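Local coordinates for immunity 23 family protein (Burkholderia dolosa AU0158, PDB 5FFP) that probably neutralises the toxin of a contact-dependent growth inhibition system, as the immunity protein that shields the cell from its cognate CdiA effector, at residues R77-R82 against Y111-E116. Sequence-based numbering, arbitrary orientation.
Sequences RELCNR and YIFLVE
CB of Leu79 stands over one face of the Phe113 ring, and this pairing carries most of the contact between 77-82 and 111-116. CB of Leu79 sits almost above the ring centre, 3.6 Å from the centroid of Phe113 and only 6° off the ring normal, a CH-pi contact. With CG of Leu79 anti to its carbonyl carbon (chi1 -76°), the branch runs back along the phenyl group toward the strand: CD1 of Leu79 rests 3.8 Å from CB of Phe113, while CD2 of Leu79 reaches only the ring margin, 4.2 Å from CD1 of Phe113. One helical position on, Cys80 meets the ring differently. SG of Cys80 stands at the edge, 4.1 Å from CE2 of Phe113, in a sulfur-aromatic contact. Tyr76 of the same helix also packs on Phe113, and Leu67 of helix 65-69 touches Leu79 and Val115.

The solvent side of the helix carries Arg77 and Asn81. There ND2 of Asn81 donates to the carbonyl O of Arg77 (3.1 Å) from the face opposite the Asn81 backbone N-H. On a flank partly covered by Leu67, NE of Arg82 forms a salt bridge with OE2 of Glu78 (2.9 Å) through the anti lone pair of that oxygen. Across the interface itself the chemistry is wholly apolar and sulfur-aromatic, so between 77-82 and 111-116 the attraction is probably mostly dispersion and shape fit, rather than directional polar bonds.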
ATOM      1  N   ARG A  77       7.767  -3.801  14.080  1.00 62.32           N
ATOM      2  CA  ARG A  77       6.795  -4.758  13.556  1.00 64.11           C
ATOM      3  C   ARG A  77       5.512  -4.057  13.162  1.00 63.64           C
ATOM      4  O   ARG A  77       4.942  -4.346  12.125  1.00 63.28           O
ATOM      5  CB  ARG A  77       6.474  -5.827  14.597  1.00 68.08           C
ATOM      6  CG  ARG A  77       5.584  -6.944  14.072  1.00 70.51           C
ATOM      7  CD  ARG A  77       5.681  -8.199  14.936  1.00 74.84           C
ATOM      8  NE  ARG A  77       5.292  -7.937  16.326  1.00 77.26           N
ATOM      9  CZ  ARG A  77       6.115  -7.889  17.377  1.00 78.29           C
ATOM     10  NH1 ARG A  77       7.425  -8.092  17.239  1.00 77.24           N
ATOM     11  NH2 ARG A  77       5.621  -7.638  18.585  1.00 80.88           N
ATOM     12  N   GLU A  78       5.054  -3.144  14.006  1.00 64.26           N
ATOM     13  CA  GLU A  78       3.853  -2.371  13.719  1.00 64.33           C
ATOM     14  C   GLU A  78       4.055  -1.447  12.499  1.00 61.14           C
ATOM     15  O   GLU A  78       3.132  -1.209  11.728  1.00 60.84           O
ATOM     16  CB  GLU A  78       3.437  -1.578  14.968  1.00 66.32           C
ATOM     17  CG  GLU A  78       2.297  -0.572  14.799  1.00 66.89           C
ATOM     18  CD  GLU A  78       1.069  -1.145  14.110  1.00 68.11           C
ATOM     19  OE1 GLU A  78       0.738  -2.332  14.340  1.00 70.49           O
ATOM     20  OE2 GLU A  78       0.429  -0.401  13.321  1.00 67.38           O
ATOM     21  N   LEU A  79       5.261  -0.922  12.325  1.00 58.99           N
ATOM     22  CA  LEU A  79       5.523   0.017  11.236  1.00 56.51           C
ATOM     23  C   LEU A  79       5.632  -0.708   9.900  1.00 55.89           C
ATOM     24  O   LEU A  79       5.219  -0.191   8.855  1.00 54.60           O
ATOM     25  CB  LEU A  79       6.795   0.797  11.534  1.00 55.11           C
ATOM     26  CG  LEU A  79       6.591   1.881  12.595  1.00 55.87           C
ATOM     27  CD1 LEU A  79       7.915   2.228  13.265  1.00 55.22           C
ATOM     28  CD2 LEU A  79       5.953   3.111  11.967  1.00 55.23           C
ATOM     29  N   CYS A  80       6.217  -1.908   9.962  1.00 56.98           N
ATOM     30  CA  CYS A  80       6.275  -2.834   8.840  1.00 57.30           C
ATOM     31  C   CYS A  80       4.882  -3.402   8.515  1.00 59.14           C
ATOM     32  O   CYS A  80       4.600  -3.734   7.370  1.00 59.42           O
ATOM     33  CB  CYS A  80       7.265  -3.962   9.150  1.00 58.53           C
ATOM     34  SG  CYS A  80       8.985  -3.407   9.277  1.00 56.38           S
ATOM     35  N   ASN A  81       4.024  -3.533   9.525  1.00 60.95           N
ATOM     36  CA  ASN A  81       2.615  -3.843   9.299  1.00 62.68           C
ATOM     37  C   ASN A  81       1.907  -2.767   8.505  1.00 61.14           C
ATOM     38  O   ASN A  81       1.142  -3.075   7.610  1.00 61.48           O
ATOM     39  CB  ASN A  81       1.859  -4.026  10.610  1.00 65.31           C
ATOM     40  CG  ASN A  81       1.598  -5.471  10.926  1.00 68.68           C
ATOM     41  OD1 ASN A  81       0.463  -5.944  10.820  1.00 70.75           O
ATOM     42  ND2 ASN A  81       2.652  -6.198  11.282  1.00 69.49           N
ATOM     43  N   ARG A  82       2.152  -1.508   8.849  1.00 59.83           N
ATOM     44  CA  ARG A  82       1.483  -0.397   8.184  1.00 59.22           C
ATOM     45  C   ARG A  82       1.940  -0.245   6.751  1.00 57.79           C
ATOM     46  O   ARG A  82       1.139   0.076   5.872  1.00 58.00           O
ATOM     47  CB  ARG A  82       1.732   0.907   8.930  1.00 58.96           C
ATOM     48  CG  ARG A  82       0.958   1.020  10.226  1.00 61.80           C
ATOM     49  CD  ARG A  82       1.183   2.367  10.912  1.00 62.12           C
ATOM     50  NE  ARG A  82       0.757   2.319  12.313  1.00 65.03           N
ATOM     51  CZ  ARG A  82       0.762   3.342  13.159  1.00 66.27           C
ATOM     52  NH1 ARG A  82       1.164   4.544  12.766  1.00 65.30           N
ATOM     53  NH2 ARG A  82       0.363   3.154  14.403  1.00 69.18           N
ATOM     54  N   TYR A 111      14.833  -0.912   6.719  1.00 34.48           N
ATOM     55  CA  TYR A 111      13.637  -0.107   6.872  1.00 34.36           C
ATOM     56  C   TYR A 111      13.841   0.770   8.079  1.00 34.81           C
ATOM     57  O   TYR A 111      14.097   0.279   9.176  1.00 36.51           O
ATOM     58  CB  TYR A 111      12.416  -1.013   6.991  1.00 35.70           C
ATOM     59  CG  TYR A 111      12.107  -1.667   5.646  1.00 36.89           C
ATOM     60  CD1 TYR A 111      11.493  -0.940   4.632  1.00 36.65           C
ATOM     61  CD2 TYR A 111      12.492  -2.975   5.374  1.00 38.61           C
ATOM     62  CE1 TYR A 111      11.254  -1.503   3.392  1.00 38.84           C
ATOM     63  CE2 TYR A 111      12.242  -3.550   4.130  1.00 40.55           C
ATOM     64  CZ  TYR A 111      11.621  -2.806   3.144  1.00 40.44           C
ATOM     65  OH  TYR A 111      11.355  -3.351   1.899  1.00 43.27           O
ATOM     66  N   ILE A 112      13.767   2.076   7.863  1.00 34.86           N
ATOM     67  CA  ILE A 112      14.175   3.029   8.868  1.00 34.90           C
ATOM     68  C   ILE A 112      13.092   4.058   9.003  1.00 36.18           C
ATOM     69  O   ILE A 112      12.748   4.722   8.022  1.00 37.39           O
ATOM     70  CB  ILE A 112      15.493   3.699   8.458  1.00 34.70           C
ATOM     71  CG1 ILE A 112      16.608   2.646   8.386  1.00 34.74           C
ATOM     72  CG2 ILE A 112      15.866   4.792   9.454  1.00 35.55           C
ATOM     73  CD1 ILE A 112      17.748   3.072   7.503  1.00 35.54           C
ATOM     74  N   PHE A 113      12.556   4.190  10.214  1.00 37.11           N
ATOM     75  CA  PHE A 113      11.359   4.974  10.413  1.00 38.40           C
ATOM     76  C   PHE A 113      11.633   6.135  11.349  1.00 39.15           C
ATOM     77  O   PHE A 113      12.459   6.022  12.247  1.00 40.35           O
ATOM     78  CB  PHE A 113      10.241   4.097  10.982  1.00 39.40           C
ATOM     79  CG  PHE A 113       9.863   2.914  10.110  1.00 39.53           C
ATOM     80  CD1 PHE A 113       8.959   3.056   9.056  1.00 40.85           C
ATOM     81  CD2 PHE A 113      10.367   1.652  10.382  1.00 40.27           C
ATOM     82  CE1 PHE A 113       8.597   1.975   8.267  1.00 41.46           C
ATOM     83  CE2 PHE A 113      10.009   0.559   9.611  1.00 41.80           C
ATOM     84  CZ  PHE A 113       9.117   0.718   8.550  1.00 42.46           C
ATOM     85  N   LEU A 114      10.935   7.247  11.130  1.00 39.52           N
ATOM     86  CA  LEU A 114      10.980   8.387  12.016  1.00 40.46           C
ATOM     87  C   LEU A 114       9.665   8.482  12.813  1.00 43.18           C
ATOM     88  O   LEU A 114       8.576   8.512  12.222  1.00 43.03           O
ATOM     89  CB  LEU A 114      11.165   9.653  11.202  1.00 41.07           C
ATOM     90  CG  LEU A 114      11.572  10.921  11.962  1.00 43.27           C
ATOM     91  CD1 LEU A 114      12.904  10.741  12.663  1.00 43.72           C
ATOM     92  CD2 LEU A 114      11.643  12.110  11.015  1.00 44.97           C
ATOM     93  N   VAL A 115       9.769   8.537  14.142  1.00 44.41           N
ATOM     94  CA  VAL A 115       8.620   8.821  15.016  1.00 46.50           C
ATOM     95  C   VAL A 115       8.970  10.011  15.914  1.00 48.86           C
ATOM     96  O   VAL A 115      10.005  10.010  16.587  1.00 48.00           O
ATOM     97  CB  VAL A 115       8.296   7.615  15.926  1.00 47.37           C
ATOM     98  CG1 VAL A 115       7.203   7.963  16.929  1.00 51.52           C
ATOM     99  CG2 VAL A 115       7.898   6.392  15.113  1.00 46.16           C
ATOM    100  N   GLU A 116       8.101  11.017  15.942  1.00 51.21           N
ATOM    101  CA  GLU A 116       8.337  12.203  16.745  1.00 53.45           C
ATOM    102  C   GLU A 116       7.443  12.166  17.991  1.00 57.80           C
ATOM    103  O   GLU A 116       6.385  11.542  17.975  1.00 59.17           O
ATOM    104  CB  GLU A 116       8.053  13.472  15.933  1.00 54.12           C
ATOM    105  CG  GLU A 116       8.968  13.674  14.733  1.00 51.98           C
ATOM    106  CD  GLU A 116       8.581  14.922  13.930  1.00 54.33           C
ATOM    107  OE1 GLU A 116       7.498  15.484  14.201  1.00 56.74           O
ATOM    108  OE2 GLU A 116       9.346  15.367  13.055  1.00 52.71           O
TER